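Local structure of putative branched-chain amino acid aminotransferase IlvE (Streptococcus mutans, 4DQN) at residues S250-S255 / C287-V292; A60-K65 / E84-T89; L256-E261 / K334-W339; D210-D215 / E223-A228. The protein probably transfers the amino group between branched-chain amino acids and 2-oxoglutarate, as a pyridoxal-phosphate-dependent aminotransferase of class IV. All coordinates share one frame; numbering follows the deposited sequence.

Contact 1: residues S250-S255 / C287-V292; sequences SVTKYS and CGTAAV
T252 meets G288 where the first turn of helix 251-262 lies against the end of strand 281-288 and the turn that follows it. The two CA atoms are 5.1 Å apart, so the helix comes close to the strand backbone here. The side chain of T252 can be followed outward. Its CB lies over the backbone of G288, equally near N and CA. CG2 is anti to the backbone N of T252 and reaches toward V292, with 3.6 Å from CG2 to V292 O. The same methyl touches C287 CB. OG1 goes the other way, to the G288-T289 peptide, and lies 3.0 Å from G288 C. It is also 3.2 Å from T289 N, but the angle is poor for a hydrogen bond. Strand 281-288 is followed directly by strand 292-301, its antiparallel neighbour, with G288 N bonded to V292 O, and T252 packs at the turn end of this beta hairpin.

S250 is the N-cap of the helix. Its OG accepts from K253 N at 2.9 Å. The same OG approaches C287 SG at 4.1 Å. C287 SG lies between its own backbone N and carbonyl carbon (chi1 64°), and it packs on K253 CA at 3.8 Å. K253 CB also touches this sulfur, while the end of the chain leads away. In the turn, T289 O accepts a hydrogen bond from K65 NZ. The side chain of T289 is about 7 Å from that of K188, the predicted cofactor lysine, to which no cofactor is attached in this structure.

Contact 2: residues A60-K65 / E84-T89; sequences AFEGLK and ERLQRT
A buried salt bridge between E62 and R85 joins strand 59-68 of the antiparallel sheet to helix 79-92. R85 grips the carboxylate side-on with two nitrogens. NE gives a 2.7 Å bond to E62 OE2, and NH2 gives a 2.8 Å bond to E62 OE1. Both oxygens are met on the syn side. The carboxylate and guanidinium planes are only 27° apart, and both oxygens lie near the guanidinium plane. The R85 chain bends at chi3 (66°), which sets the position of NE. Its remaining nitrogen, NH1, donates to P249 O. The R85 side chain comes within about 4 Å (nearest atoms) of that of K188, the predicted cofactor lysine of this class-IV aminotransferase fold. E62 has further partners: OE1 accepts from N82 ND2, and water 1 donates to OE2 at 2.6 Å. The same water lies within hydrogen-bonding distance of F61 O and T89 OG1, so it links strand to helix a second time.

Beside the ion pair the contact is apolar. E62 CG packs on L86 CG at 3.8 Å, the two side chains running past each other in opposite directions. A60 CB touches L86 CD2 and fits tightly against T89 CG2, at 3.5 Å.

Contact 3: residues L256-E261 / K334-W339; sequences LLYLAE and KAPEGW
Y258 and L259 of helix 251-262 meet P336 and W339 of a loop that makes a type II beta turn from P336 to W339; the closest CA atoms, L259 and P336, are 8.7 Å apart. Side chains fill the distance. Y258 CG is anti to its backbone N (chi1 -173°), and the ring extends toward the loop. W339 CZ2 lies over one face of the tyrosine ring, near its rim, 3.5 Å from Y258 CG. The ring planes are inclined at 57°, with centroids 4.9 Å apart, so the pair is oblique. Further out, Y258 CE1 touches P336 CG at 3.6 Å. The same P336 CG sits over the centre of one face of the W339 ring, within the loop itself. P336 CG thus touches both rings. L259 crosses W339 obliquely, with CD2 3.9 Å from W339 CH2 and 4.1 Å from P336 CG.

Outside the pair, R78 makes a cation-pi contact with W339, and the F77 ring meets it at about 90°. L259 also packs on L325 and I328 of helix 316-329. The polar end of Y258 takes a different route: water 3 lies 3.1 Å from Y258 OH and donates to E337 O. The direct contact is wholly apolar. Packing of rings and methyls probably holds this loop, which leads into strand 340-342, against the helix.

Contact 4: residues D210-D215 / E223-A228; sequences DVIYLD and EEVGSA
Y213 N donates to E224 O at 2.9 Å, and the same oxygen also receives a CA-H...O contact from I212 CA at 3.4 Å. Y213 N lies nearly on the line of the E224 C=O bond. Two more backbone bonds join the strands of this antiparallel hairpin, E223 N to Y213 O and G226 N to V211 O. E223 and E224 both face Y213, which makes a classic beta bulge. I212 and V225 form a non-hydrogen-bonded pair. Their side chains lie side by side and point the same way, with I212 CG1 3.7 Å from V225 CG1.

V225 also begins a type II' turn, to A228. G226 in it has a positive phi (60°), and D210 OD2 comes to 3.2 Å from its CA. At the other end E223 CG lies 3.3 Å from D215 N. The E223 carboxylate is held by S244 and S246, and D215 by T218 and the backbone of T220 and K221. E224 OE1 accepts from L248 N. The acidic groups of E223 and D215 are thus kept on separate partners, with 5.8 Å from E223 OE2 to D215 OD1, which probably limits their repulsion inside the fold.

Along the chain contact 2 comes first, then contact 4, and contacts 1 and 3 alternate in the last part. Contacts 1 and 3 share helix 251-262, with centres about 13 Å apart, and they touch through C287 and L256. Contacts 1 and 4 both reach the mixed sheet, their centres about 14 Å apart, and touch where C287 meets A228. The strand of contact 2 belongs to the other, antiparallel sheet, yet contact 2 reaches contact 1 through K65 and T289 and through R85 and S250. Contacts 1 and 2 thus meet where the two sheets come together, near the predicted cofactor lysine. Contact 3 is farther out, its centre about 25 Å from that of contact 4, away from that site.

Contact 1: residues S250-S255 / C287-V292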
# COMPACT_ATOMS: atom_id res chain seq x y z
N SER A 250 15.51 10.31 -2.88
CA SER A 250 15.67 10.17 -4.33
C SER A 250 17.14 10.19 -4.76
O SER A 250 17.99 10.83 -4.13
CB SER A 250 14.84 11.22 -5.10
OG SER A 250 15.53 12.44 -5.29
N VAL A 251 17.45 9.44 -5.81
CA VAL A 251 18.80 9.42 -6.37
C VAL A 251 19.14 10.82 -6.89
O VAL A 251 20.28 11.30 -6.78
CB VAL A 251 18.90 8.38 -7.50
CG1 VAL A 251 20.33 8.28 -8.01
CG2 VAL A 251 18.44 7.02 -7.01
N THR A 252 18.13 11.49 -7.43
CA THR A 252 18.30 12.84 -7.95
C THR A 252 18.72 13.81 -6.84
O THR A 252 19.63 14.63 -7.04
CB THR A 252 17.02 13.32 -8.65
OG1 THR A 252 16.59 12.30 -9.57
CG2 THR A 252 17.27 14.60 -9.43
N LYS A 253 18.10 13.70 -5.67
CA LYS A 253 18.46 14.55 -4.53
C LYS A 253 19.91 14.37 -4.09
O LYS A 253 20.62 15.35 -3.85
CB LYS A 253 17.53 14.31 -3.34
CG LYS A 253 18.15 14.81 -2.04
CD LYS A 253 17.29 14.53 -0.82
CE LYS A 253 17.47 13.13 -0.29
NZ LYS A 253 16.58 12.93 0.90
N TYR A 254 20.35 13.12 -3.96
CA TYR A 254 21.73 12.88 -3.55
C TYR A 254 22.69 13.40 -4.60
O TYR A 254 23.73 13.99 -4.26
CB TYR A 254 21.96 11.39 -3.29
CG TYR A 254 21.32 10.94 -2.00
CD1 TYR A 254 21.37 11.75 -0.87
CD2 TYR A 254 20.65 9.73 -1.92
CE1 TYR A 254 20.79 11.36 0.31
CE2 TYR A 254 20.05 9.33 -0.73
CZ TYR A 254 20.13 10.16 0.38
OH TYR A 254 19.54 9.79 1.57
N SER A 255 22.35 13.20 -5.86
CA SER A 255 23.16 13.71 -6.97
C SER A 255 23.27 15.24 -6.96
O SER A 255 24.35 15.79 -7.20
CB SER A 255 22.56 13.23 -8.30
OG SER A 255 22.58 11.81 -8.35
N CYS A 287 12.73 17.52 -7.13
CA CYS A 287 13.67 16.74 -7.93
C CYS A 287 13.37 15.25 -7.88
O CYS A 287 12.90 14.74 -6.86
CB CYS A 287 15.12 17.03 -7.52
SG CYS A 287 15.54 16.55 -5.83
N GLY A 288 13.60 14.56 -8.99
CA GLY A 288 13.35 13.13 -9.07
C GLY A 288 13.70 12.64 -10.46
O GLY A 288 13.96 13.44 -11.36
N THR A 289 13.71 11.32 -10.65
CA THR A 289 14.05 10.72 -11.95
C THR A 289 13.17 11.21 -13.09
O THR A 289 13.66 11.66 -14.14
CB THR A 289 13.97 9.20 -11.89
OG1 THR A 289 14.96 8.70 -10.96
CG2 THR A 289 14.21 8.60 -13.27
N ALA A 290 11.86 11.13 -12.90
CA ALA A 290 10.92 11.52 -13.94
C ALA A 290 10.92 13.03 -14.10
O ALA A 290 10.91 13.56 -15.22
CB ALA A 290 9.51 11.01 -13.59
N ALA A 291 10.94 13.72 -12.97
CA ALA A 291 10.87 15.17 -12.94
C ALA A 291 12.18 15.84 -13.39
O ALA A 291 12.14 16.88 -14.07
CB ALA A 291 10.50 15.62 -11.52
N VAL A 292 13.31 15.23 -13.05
CA VAL A 292 14.64 15.86 -13.09
C VAL A 292 14.65 17.01 -12.08
O VAL A 292 14.84 16.78 -10.89
CB VAL A 292 15.07 16.31 -14.49
CG1 VAL A 292 16.53 16.67 -14.48
CG2 VAL A 292 14.83 15.18 -15.50

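Contact 2: residues A60-K65 / E84-T89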
# COMPACT_ATOMS: atom_id res chain seq x y z
N ALA A 60 7.00 -3.27 -4.63
CA ALA A 60 7.94 -2.16 -4.64
C ALA A 60 8.37 -1.92 -6.07
O ALA A 60 8.33 -2.83 -6.91
CB ALA A 60 9.15 -2.49 -3.78
N PHE A 61 8.80 -0.70 -6.36
CA PHE A 61 9.28 -0.43 -7.70
C PHE A 61 10.44 0.55 -7.68
O PHE A 61 10.75 1.14 -6.65
CB PHE A 61 8.14 0.02 -8.62
CG PHE A 61 7.62 1.41 -8.33
CD1 PHE A 61 8.15 2.53 -8.98
CD2 PHE A 61 6.57 1.59 -7.44
CE1 PHE A 61 7.65 3.80 -8.72
CE2 PHE A 61 6.07 2.86 -7.17
CZ PHE A 61 6.61 3.97 -7.81
N GLU A 62 11.10 0.67 -8.83
CA GLU A 62 12.13 1.67 -9.03
C GLU A 62 11.85 2.40 -10.33
O GLU A 62 10.91 2.06 -11.08
CB GLU A 62 13.51 1.02 -9.06
CG GLU A 62 14.12 0.91 -7.68
CD GLU A 62 14.37 2.27 -7.05
OE1 GLU A 62 14.65 3.24 -7.80
OE2 GLU A 62 14.31 2.37 -5.80
N GLY A 63 12.66 3.42 -10.58
CA GLY A 63 12.55 4.19 -11.80
C GLY A 63 13.92 4.74 -12.12
O GLY A 63 14.55 5.36 -11.26
N LEU A 64 14.38 4.51 -13.34
CA LEU A 64 15.69 5.01 -13.75
C LEU A 64 15.69 5.14 -15.26
O LEU A 64 14.86 4.54 -15.94
CB LEU A 64 16.83 4.11 -13.25
CG LEU A 64 16.95 2.66 -13.74
CD1 LEU A 64 18.35 2.11 -13.47
CD2 LEU A 64 15.88 1.74 -13.13
N LYS A 65 16.60 5.96 -15.78
CA LYS A 65 16.58 6.26 -17.21
C LYS A 65 17.85 5.80 -17.93
O LYS A 65 18.92 5.74 -17.33
CB LYS A 65 16.38 7.77 -17.42
CG LYS A 65 14.94 8.22 -17.20
CD LYS A 65 14.84 9.75 -17.10
CE LYS A 65 13.39 10.21 -17.14
NZ LYS A 65 13.29 11.70 -16.99
N GLU A 84 20.28 -0.29 -4.51
CA GLU A 84 20.46 -0.25 -3.06
C GLU A 84 19.19 0.24 -2.40
O GLU A 84 18.81 -0.25 -1.33
CB GLU A 84 21.69 0.59 -2.69
CG GLU A 84 22.99 -0.04 -3.19
CD GLU A 84 24.25 0.77 -2.89
OE1 GLU A 84 24.14 1.90 -2.36
OE2 GLU A 84 25.36 0.26 -3.19
N ARG A 85 18.52 1.20 -3.03
CA ARG A 85 17.24 1.67 -2.51
C ARG A 85 16.17 0.58 -2.56
O ARG A 85 15.38 0.43 -1.61
CB ARG A 85 16.78 2.94 -3.24
CG ARG A 85 15.49 3.52 -2.66
CD ARG A 85 15.13 4.88 -3.23
NE ARG A 85 14.79 4.82 -4.66
CZ ARG A 85 14.46 5.88 -5.40
NH1 ARG A 85 14.44 7.09 -4.85
NH2 ARG A 85 14.15 5.73 -6.69
N LEU A 86 16.15 -0.20 -3.65
CA LEU A 86 15.22 -1.32 -3.76
C LEU A 86 15.52 -2.39 -2.71
O LEU A 86 14.62 -3.09 -2.26
CB LEU A 86 15.28 -1.95 -5.16
CG LEU A 86 14.02 -2.45 -5.88
CD1 LEU A 86 14.31 -3.62 -6.82
CD2 LEU A 86 12.82 -2.73 -4.97
N GLN A 87 16.80 -2.53 -2.34
CA GLN A 87 17.16 -3.52 -1.33
C GLN A 87 16.63 -3.10 0.03
O GLN A 87 16.09 -3.92 0.78
CB GLN A 87 18.69 -3.72 -1.28
CG GLN A 87 19.23 -4.59 -2.41
CD GLN A 87 20.64 -4.20 -2.83
OE1 GLN A 87 21.32 -3.45 -2.12
NE2 GLN A 87 21.08 -4.70 -3.98
N ARG A 88 16.77 -1.82 0.36
CA ARG A 88 16.22 -1.32 1.61
C ARG A 88 14.69 -1.38 1.61
O ARG A 88 14.07 -1.70 2.63
CB ARG A 88 16.71 0.10 1.87
CG ARG A 88 18.17 0.16 2.29
CD ARG A 88 18.55 1.57 2.70
NE ARG A 88 18.76 2.41 1.53
CZ ARG A 88 19.91 2.46 0.85
NH1 ARG A 88 20.94 1.70 1.24
NH2 ARG A 88 20.03 3.24 -0.21
N THR A 89 14.09 -1.10 0.46
CA THR A 89 12.63 -1.17 0.33
C THR A 89 12.13 -2.60 0.53
O THR A 89 11.10 -2.85 1.19
CB THR A 89 12.18 -0.62 -1.04
OG1 THR A 89 12.51 0.78 -1.11
CG2 THR A 89 10.70 -0.76 -1.20
O HOH W 1 12.78 1.04 -4.24
O HOH W 2 13.21 6.66 -9.38

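Contact 3: residues L256-E261 / K334-W339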
# COMPACT_ATOMS: atom_id res chain seq x y z
N LEU A 256 22.16 15.92 -6.67
CA LEU A 256 22.12 17.38 -6.62
C LEU A 256 22.92 17.90 -5.42
O LEU A 256 23.66 18.88 -5.54
CB LEU A 256 20.68 17.90 -6.57
CG LEU A 256 19.95 17.81 -7.92
CD1 LEU A 256 18.51 18.29 -7.83
CD2 LEU A 256 20.70 18.60 -9.00
N LEU A 257 22.76 17.24 -4.28
CA LEU A 257 23.57 17.50 -3.09
C LEU A 257 25.05 17.46 -3.45
O LEU A 257 25.83 18.34 -3.08
CB LEU A 257 23.30 16.40 -2.07
CG LEU A 257 22.71 16.68 -0.68
CD1 LEU A 257 22.21 18.09 -0.51
CD2 LEU A 257 21.61 15.67 -0.39
N TYR A 258 25.42 16.39 -4.15
CA TYR A 258 26.80 16.14 -4.54
C TYR A 258 27.29 17.23 -5.49
O TYR A 258 28.34 17.83 -5.25
CB TYR A 258 26.89 14.77 -5.21
CG TYR A 258 28.30 14.32 -5.52
CD1 TYR A 258 28.98 14.81 -6.63
CD2 TYR A 258 28.93 13.37 -4.73
CE1 TYR A 258 30.26 14.39 -6.92
CE2 TYR A 258 30.21 12.95 -5.02
CZ TYR A 258 30.87 13.45 -6.11
OH TYR A 258 32.14 13.01 -6.40
N LEU A 259 26.54 17.50 -6.55
CA LEU A 259 26.98 18.47 -7.56
C LEU A 259 27.02 19.89 -7.00
O LEU A 259 27.96 20.64 -7.27
CB LEU A 259 26.11 18.41 -8.81
CG LEU A 259 26.12 17.06 -9.53
CD1 LEU A 259 25.16 17.05 -10.71
CD2 LEU A 259 27.54 16.71 -9.99
N ALA A 260 26.02 20.26 -6.21
CA ALA A 260 26.01 21.58 -5.57
C ALA A 260 27.31 21.85 -4.82
O ALA A 260 27.90 22.93 -4.95
CB ALA A 260 24.81 21.70 -4.62
N GLU A 261 27.77 20.87 -4.06
CA GLU A 261 29.02 21.00 -3.32
C GLU A 261 30.24 20.93 -4.24
O GLU A 261 31.05 21.86 -4.28
CB GLU A 261 29.14 19.93 -2.23
CG GLU A 261 30.44 20.02 -1.39
CD GLU A 261 30.54 18.97 -0.30
OE1 GLU A 261 29.52 18.30 -0.01
OE2 GLU A 261 31.64 18.81 0.27
N LYS A 334 31.62 16.03 -17.87
CA LYS A 334 32.39 14.99 -17.17
C LYS A 334 31.68 14.55 -15.89
O LYS A 334 31.25 15.39 -15.09
CB LYS A 334 33.80 15.45 -16.81
CG LYS A 334 34.73 14.30 -16.44
CD LYS A 334 35.88 14.76 -15.54
CE LYS A 334 37.11 13.88 -15.68
NZ LYS A 334 36.84 12.42 -15.73
N ALA A 335 31.59 13.24 -15.69
CA ALA A 335 30.83 12.68 -14.56
C ALA A 335 31.68 12.52 -13.33
O ALA A 335 32.90 12.35 -13.43
CB ALA A 335 30.25 11.34 -14.94
N PRO A 336 31.04 12.53 -12.15
CA PRO A 336 31.80 12.08 -10.98
C PRO A 336 32.18 10.62 -11.17
O PRO A 336 31.52 9.92 -11.96
CB PRO A 336 30.78 12.21 -9.83
CG PRO A 336 29.83 13.29 -10.29
CD PRO A 336 29.72 13.07 -11.78
N GLU A 337 33.22 10.16 -10.48
CA GLU A 337 33.64 8.76 -10.54
C GLU A 337 32.51 7.81 -10.14
O GLU A 337 31.82 8.04 -9.14
CB GLU A 337 34.83 8.55 -9.61
CG GLU A 337 35.65 7.31 -9.91
CD GLU A 337 36.53 7.49 -11.14
OE1 GLU A 337 36.43 8.56 -11.80
OE2 GLU A 337 37.32 6.57 -11.44
N GLY A 338 32.31 6.76 -10.92
CA GLY A 338 31.37 5.70 -10.57
C GLY A 338 29.91 5.94 -10.89
O GLY A 338 29.08 5.07 -10.63
N TRP A 339 29.57 7.10 -11.44
CA TRP A 339 28.16 7.43 -11.71
C TRP A 339 27.61 6.85 -13.01
O TRP A 339 26.44 6.46 -13.07
CB TRP A 339 27.95 8.95 -11.75
CG TRP A 339 27.89 9.60 -10.40
CD1 TRP A 339 28.40 9.11 -9.23
CD2 TRP A 339 27.29 10.86 -10.09
NE1 TRP A 339 28.16 10.01 -8.21
CE2 TRP A 339 27.48 11.08 -8.71
CE3 TRP A 339 26.62 11.82 -10.85
CZ2 TRP A 339 27.00 12.24 -8.07
CZ3 TRP A 339 26.15 12.97 -10.22
CH2 TRP A 339 26.35 13.17 -8.84
O HOH W 3 32.12 9.88 -6.53

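Contact 4: residues D210-D215 / E223-A228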
# COMPACT_ATOMS: atom_id res chain seq x y z
N ASP A 210 0.66 19.26 -7.90
CA ASP A 210 0.65 18.19 -6.92
C ASP A 210 0.58 18.79 -5.52
O ASP A 210 0.54 20.01 -5.36
CB ASP A 210 1.90 17.32 -7.06
CG ASP A 210 1.67 15.87 -6.65
OD1 ASP A 210 0.74 15.61 -5.84
OD2 ASP A 210 2.42 15.00 -7.12
N VAL A 211 0.55 17.91 -4.52
CA VAL A 211 0.55 18.33 -3.13
C VAL A 211 1.98 18.27 -2.58
O VAL A 211 2.76 17.38 -2.94
CB VAL A 211 -0.44 17.44 -2.30
CG1 VAL A 211 0.04 17.23 -0.88
CG2 VAL A 211 -1.83 18.05 -2.30
N ILE A 212 2.35 19.25 -1.75
CA ILE A 212 3.55 19.15 -0.92
C ILE A 212 3.10 18.68 0.46
O ILE A 212 2.26 19.32 1.10
CB ILE A 212 4.31 20.48 -0.83
CG1 ILE A 212 4.94 20.82 -2.18
CG2 ILE A 212 5.41 20.42 0.21
CD1 ILE A 212 5.63 22.19 -2.20
N TYR A 213 3.62 17.54 0.90
CA TYR A 213 3.21 16.94 2.16
C TYR A 213 4.11 17.43 3.28
O TYR A 213 5.30 17.62 3.07
CB TYR A 213 3.31 15.42 2.08
CG TYR A 213 2.38 14.82 1.06
CD1 TYR A 213 2.80 14.59 -0.24
CD2 TYR A 213 1.08 14.49 1.40
CE1 TYR A 213 1.95 14.04 -1.18
CE2 TYR A 213 0.21 13.95 0.48
CZ TYR A 213 0.65 13.73 -0.80
OH TYR A 213 -0.23 13.19 -1.72
N LEU A 214 3.54 17.62 4.47
CA LEU A 214 4.34 18.00 5.63
C LEU A 214 4.54 16.79 6.53
O LEU A 214 3.93 15.73 6.30
CB LEU A 214 3.67 19.13 6.42
CG LEU A 214 3.24 20.35 5.61
CD1 LEU A 214 2.84 21.49 6.52
CD2 LEU A 214 4.38 20.77 4.67
N ASP A 215 5.40 16.92 7.53
CA ASP A 215 5.71 15.78 8.41
C ASP A 215 4.43 15.33 9.11
O ASP A 215 3.67 16.15 9.62
CB ASP A 215 6.83 16.13 9.39
CG ASP A 215 6.39 17.09 10.47
OD1 ASP A 215 6.26 18.30 10.17
OD2 ASP A 215 6.17 16.63 11.62
N GLU A 223 8.07 17.54 3.86
CA GLU A 223 8.57 16.20 3.61
C GLU A 223 8.95 16.04 2.15
O GLU A 223 10.13 15.87 1.81
CB GLU A 223 7.49 15.17 3.95
CG GLU A 223 7.19 15.08 5.42
CD GLU A 223 7.84 13.89 6.07
OE1 GLU A 223 7.48 12.75 5.71
OE2 GLU A 223 8.70 14.10 6.94
N GLU A 224 7.95 16.07 1.29
CA GLU A 224 8.19 15.91 -0.14
C GLU A 224 7.08 16.48 -1.02
O GLU A 224 5.99 16.82 -0.54
CB GLU A 224 8.49 14.43 -0.48
CG GLU A 224 7.53 13.41 0.12
CD GLU A 224 8.05 11.98 -0.02
OE1 GLU A 224 9.18 11.71 0.43
OE2 GLU A 224 7.33 11.14 -0.60
N VAL A 225 7.40 16.57 -2.32
CA VAL A 225 6.54 17.18 -3.33
C VAL A 225 5.99 16.07 -4.21
O VAL A 225 6.65 15.63 -5.16
CB VAL A 225 7.35 18.16 -4.19
CG1 VAL A 225 6.43 19.03 -5.04
CG2 VAL A 225 8.25 19.02 -3.30
N GLY A 226 4.78 15.60 -3.89
CA GLY A 226 4.25 14.40 -4.51
C GLY A 226 5.20 13.27 -4.17
O GLY A 226 5.47 13.02 -2.99
N SER A 227 5.73 12.61 -5.20
CA SER A 227 6.68 11.52 -4.98
C SER A 227 8.13 11.99 -5.13
O SER A 227 9.06 11.19 -5.00
CB SER A 227 6.40 10.37 -5.95
OG SER A 227 6.66 10.74 -7.29
N ALA A 228 8.31 13.29 -5.37
CA ALA A 228 9.64 13.89 -5.57
C ALA A 228 10.13 14.63 -4.32
O ALA A 228 9.32 14.99 -3.46
CB ALA A 228 9.62 14.84 -6.76